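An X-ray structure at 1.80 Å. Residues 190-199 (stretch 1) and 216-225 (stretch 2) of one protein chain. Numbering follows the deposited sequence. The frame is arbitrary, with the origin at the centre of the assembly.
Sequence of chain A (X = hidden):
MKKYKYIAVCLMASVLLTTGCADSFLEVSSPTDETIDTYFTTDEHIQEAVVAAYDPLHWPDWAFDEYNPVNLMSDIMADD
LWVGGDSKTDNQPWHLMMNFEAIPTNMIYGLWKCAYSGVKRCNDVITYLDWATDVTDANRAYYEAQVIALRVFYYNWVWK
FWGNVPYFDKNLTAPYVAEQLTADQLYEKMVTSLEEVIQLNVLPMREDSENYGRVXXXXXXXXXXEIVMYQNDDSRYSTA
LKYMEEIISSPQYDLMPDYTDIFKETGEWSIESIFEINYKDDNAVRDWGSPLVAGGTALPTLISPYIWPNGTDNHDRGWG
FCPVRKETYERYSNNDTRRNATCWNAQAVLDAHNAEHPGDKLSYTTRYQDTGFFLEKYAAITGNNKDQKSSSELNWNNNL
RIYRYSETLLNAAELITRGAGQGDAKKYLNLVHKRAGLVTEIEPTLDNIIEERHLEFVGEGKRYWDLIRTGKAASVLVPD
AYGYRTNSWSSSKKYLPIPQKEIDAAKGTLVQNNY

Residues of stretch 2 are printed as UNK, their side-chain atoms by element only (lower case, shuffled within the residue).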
# COMPACT_ATOMS: atom_id res chain seq x y z
N MET A 190 10.66 13.51 -8.95
CA MET A 190 9.35 13.25 -8.27
C MET A 190 8.91 14.48 -7.48
O MET A 190 7.77 14.96 -7.68
CB MET A 190 9.47 12.04 -7.35
CG MET A 190 9.57 10.75 -8.15
SD MET A 190 10.07 9.31 -7.14
CE MET A 190 8.76 9.21 -5.92
N VAL A 191 9.73 14.98 -6.57
CA VAL A 191 9.30 16.07 -5.67
C VAL A 191 9.02 17.34 -6.48
O VAL A 191 8.03 18.02 -6.17
CB VAL A 191 10.28 16.26 -4.50
CG1 VAL A 191 11.57 16.97 -4.88
CG2 VAL A 191 9.56 17.00 -3.38
N THR A 192 9.82 17.64 -7.51
CA THR A 192 9.60 18.83 -8.37
C THR A 192 8.25 18.69 -9.11
O THR A 192 7.52 19.68 -9.16
CB THR A 192 10.77 19.05 -9.34
OG1 THR A 192 11.91 19.30 -8.52
CG2 THR A 192 10.56 20.24 -10.26
N SER A 193 7.92 17.51 -9.64
CA SER A 193 6.61 17.24 -10.29
C SER A 193 5.45 17.50 -9.32
O SER A 193 4.46 18.12 -9.73
CB SER A 193 6.54 15.83 -10.82
OG SER A 193 7.37 15.67 -11.95
N LEU A 194 5.56 17.05 -8.07
CA LEU A 194 4.51 17.29 -7.06
C LEU A 194 4.38 18.81 -6.81
O LEU A 194 3.23 19.26 -6.66
CB LEU A 194 4.82 16.54 -5.76
CG LEU A 194 4.77 15.01 -5.87
CD1 LEU A 194 4.82 14.39 -4.48
CD2 LEU A 194 3.54 14.53 -6.62
N GLU A 195 5.49 19.54 -6.73
CA GLU A 195 5.47 21.02 -6.53
C GLU A 195 4.66 21.66 -7.67
O GLU A 195 3.81 22.51 -7.40
CB GLU A 195 6.90 21.56 -6.45
CG GLU A 195 7.58 21.23 -5.13
CD GLU A 195 9.08 21.50 -4.99
OE1 GLU A 195 9.75 21.76 -6.01
OE2 GLU A 195 9.57 21.41 -3.85
N GLU A 196 4.89 21.21 -8.89
CA GLU A 196 4.20 21.75 -10.10
C GLU A 196 2.71 21.45 -10.02
O GLU A 196 1.91 22.31 -10.42
CB GLU A 196 4.72 21.11 -11.37
CG GLU A 196 6.11 21.56 -11.74
CD GLU A 196 6.63 20.81 -12.95
OE1 GLU A 196 5.80 20.20 -13.69
OE2 GLU A 196 7.86 20.81 -13.13
N VAL A 197 2.35 20.23 -9.64
CA VAL A 197 0.92 19.85 -9.54
C VAL A 197 0.28 20.73 -8.47
O VAL A 197 -0.85 21.20 -8.68
CB VAL A 197 0.77 18.36 -9.16
CG1 VAL A 197 -0.60 18.11 -8.59
CG2 VAL A 197 1.08 17.47 -10.34
N ILE A 198 0.95 20.92 -7.34
CA ILE A 198 0.39 21.72 -6.22
C ILE A 198 0.18 23.15 -6.75
O ILE A 198 -0.88 23.75 -6.47
CB ILE A 198 1.30 21.65 -4.99
CG1 ILE A 198 1.23 20.24 -4.36
CG2 ILE A 198 0.95 22.73 -3.98
CD1 ILE A 198 2.34 19.90 -3.38
N GLN A 199 1.16 23.65 -7.49
CA GLN A 199 1.12 25.07 -7.96
C GLN A 199 0.05 25.25 -9.04
O GLN A 199 -0.35 26.40 -9.24
CB GLN A 199 2.51 25.48 -8.44
CG GLN A 199 3.52 25.56 -7.31
CD GLN A 199 4.93 25.71 -7.85
OE1 GLN A 199 5.12 25.92 -9.04
NE2 GLN A 199 5.92 25.58 -6.99
N UNK A 216 -6.60 14.00 -5.64
CA UNK A 216 -7.00 15.17 -4.84
C UNK A 216 -5.74 15.84 -4.30
O UNK A 216 -4.67 15.20 -4.26
c UNK A 216 -7.91 14.76 -3.69
o UNK A 216 -7.07 14.00 -2.79
c UNK A 216 -9.10 13.98 -4.18
N UNK A 217 -5.90 17.10 -3.86
CA UNK A 217 -4.81 17.84 -3.19
C UNK A 217 -4.36 17.03 -1.97
O UNK A 217 -3.17 16.94 -1.76
c UNK A 217 -5.27 19.25 -2.81
c UNK A 217 -4.15 20.15 -2.27
c UNK A 217 -4.72 21.49 -1.83
c UNK A 217 -3.04 20.35 -3.28
N UNK A 218 -5.28 16.48 -1.16
CA UNK A 218 -4.89 15.78 0.08
C UNK A 218 -4.05 14.56 -0.28
O UNK A 218 -3.06 14.28 0.45
c UNK A 218 -6.09 15.41 0.91
N UNK A 219 -4.40 13.87 -1.37
CA UNK A 219 -3.62 12.69 -1.81
C UNK A 219 -2.21 13.16 -2.19
O UNK A 219 -1.22 12.55 -1.79
c UNK A 219 -2.06 9.95 -5.73
c UNK A 219 -4.32 11.97 -2.96
s UNK A 219 -2.44 11.48 -4.89
c UNK A 219 -3.51 10.84 -3.54
N UNK A 220 -2.12 14.28 -2.89
CA UNK A 220 -0.80 14.78 -3.35
C UNK A 220 0.04 15.19 -2.14
O UNK A 220 1.22 14.88 -2.12
c UNK A 220 0.24 16.80 -4.54
c UNK A 220 -1.50 15.43 -5.68
c UNK A 220 -1.01 15.95 -4.35
N UNK A 221 -0.58 15.83 -1.16
CA UNK A 221 0.06 16.26 0.11
C UNK A 221 0.64 15.04 0.81
O UNK A 221 1.78 15.05 1.33
c UNK A 221 -0.96 16.99 0.97
c UNK A 221 -2.14 19.17 1.31
c UNK A 221 -2.34 20.52 1.06
c UNK A 221 -0.42 19.11 -0.35
c UNK A 221 -1.61 21.16 0.07
c UNK A 221 -0.65 20.45 -0.64
c UNK A 221 -1.18 18.44 0.61
o UNK A 221 -1.82 22.51 -0.12
N UNK A 222 -0.13 13.97 0.85
CA UNK A 222 0.33 12.74 1.55
C UNK A 222 1.49 12.10 0.77
O UNK A 222 2.42 11.60 1.41
c UNK A 222 -0.82 11.76 1.75
c UNK A 222 -1.85 12.24 2.78
s UNK A 222 -1.17 12.50 4.44
c UNK A 222 -1.09 10.78 5.01
N UNK A 223 1.40 12.01 -0.55
CA UNK A 223 2.48 11.46 -1.40
C UNK A 223 3.75 12.33 -1.25
O UNK A 223 4.87 11.78 -1.13
c UNK A 223 2.97 10.85 -3.85
c UNK A 223 2.35 10.79 -5.24
c UNK A 223 3.49 9.49 -3.44
c UNK A 223 1.97 11.38 -2.84
N UNK A 224 3.58 13.64 -1.14
CA UNK A 224 4.69 14.61 -0.93
C UNK A 224 5.37 14.28 0.41
O UNK A 224 6.59 14.02 0.46
o UNK A 224 7.96 20.09 0.03
c UNK A 224 4.14 16.04 -1.06
c UNK A 224 5.15 17.12 -0.76
c UNK A 224 6.76 18.75 -1.53
c UNK A 224 7.03 19.12 -0.23
c UNK A 224 5.83 17.75 -1.79
c UNK A 224 6.38 18.48 0.81
c UNK A 224 5.47 17.47 0.54
N UNK A 225 4.58 14.19 1.50
CA UNK A 225 5.12 13.88 2.84
C UNK A 225 5.84 12.53 2.82
O UNK A 225 6.94 12.39 3.44
c UNK A 225 4.01 13.90 3.87
O HOH W 1 8.04 22.17 -1.98

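Position 216 carries three side-chain atoms: one carbon bearing an oxygen and a second carbon. They touch nothing on stretch 1. The oxygen lies 3.0 Å from the backbone N of position 219, with an N-H...acceptor angle of 157°. A beta-branched hydroxyl is threonine, and Thr216 caps the helix that begins at the next residue.

Position 217 has four carbons, forked at the second. One of the two end carbons comes within 4.4 Å of Ile198 CG1, a marginal apolar contact. The fork identifies leucine, and the touching atom is Leu217 CD1.

Position 218 has a single side-chain carbon, out of reach of stretch 1, and is Ala218. Position 219 shows an unbranched chain of two carbons, a sulfur and a terminal carbon, hence methionine; Met219 contributes its backbone N to the cap, while its nearest side-chain atom, Met219 SD, is still 6.9 Å from Leu194 CD2.

At position 220 one carbon carries two others, and the CA-to-CB bond points toward stretch 1. One end carbon lies 3.6 Å from Ile198 CG1, the other 4.1 Å from Val197 CG1. The beta-branched pattern is valine, and these atoms are Val220 CG1 and CG2, respectively.

Position 221 has one carbon leading to a six-carbon ring that bears an oxygen. The CA-to-CB bond points away, yet the ring returns, placing one ring carbon 4.1 Å from Ile198 CD1, which sits at the ring edge near its plane. This is tyrosine, and the carbon is Tyr221 CE1.

Position 222 repeats the unbranched two-carbon, sulfur, carbon pattern, with no contact across the pair, so it is Met222. Position 223 has four carbons forked at the second, and the forked carbon is 4.0 Å from Leu194 CD1; this is leucine, the atom Leu223 CG.

Position 224 again has one carbon leading to a six-carbon ring bearing an oxygen. Its CA is 3.6 Å and its CB 3.9 Å from Leu194 CD1, and a ring carbon reaches Val191 CG2 at 3.8 Å. Leu194 CB and Glu195 CG lie at the ring edge, near its plane. The residue is Tyr224, the ring carbon CE2.

Position 225, with one side-chain carbon and a CA-to-CB bond pointing away, is Ala225.

The helices run nearly antiparallel, at 156°, with axes 10.3 Å apart at closest approach. This spacing leaves room for interlocking side chains, and 443 Å² is buried. Leu194 packs against Leu223 and Tyr224, one turn before Ile198 packs mainly against Val220. No direct hydrogen bond crosses the pair. Instead, water 1 donates to Glu195 OE2 at 2.5 Å and also hydrogen-bonds Tyr224 OH at 2.9 Å, bridging two oxygens, Glu195 OE2 and Tyr224 OH, that stand 4.4 Å apart. The contact is therefore apolar packing with one water-mediated polar link beside it.

Stretch 2 216-225: TLAMVYMLYA
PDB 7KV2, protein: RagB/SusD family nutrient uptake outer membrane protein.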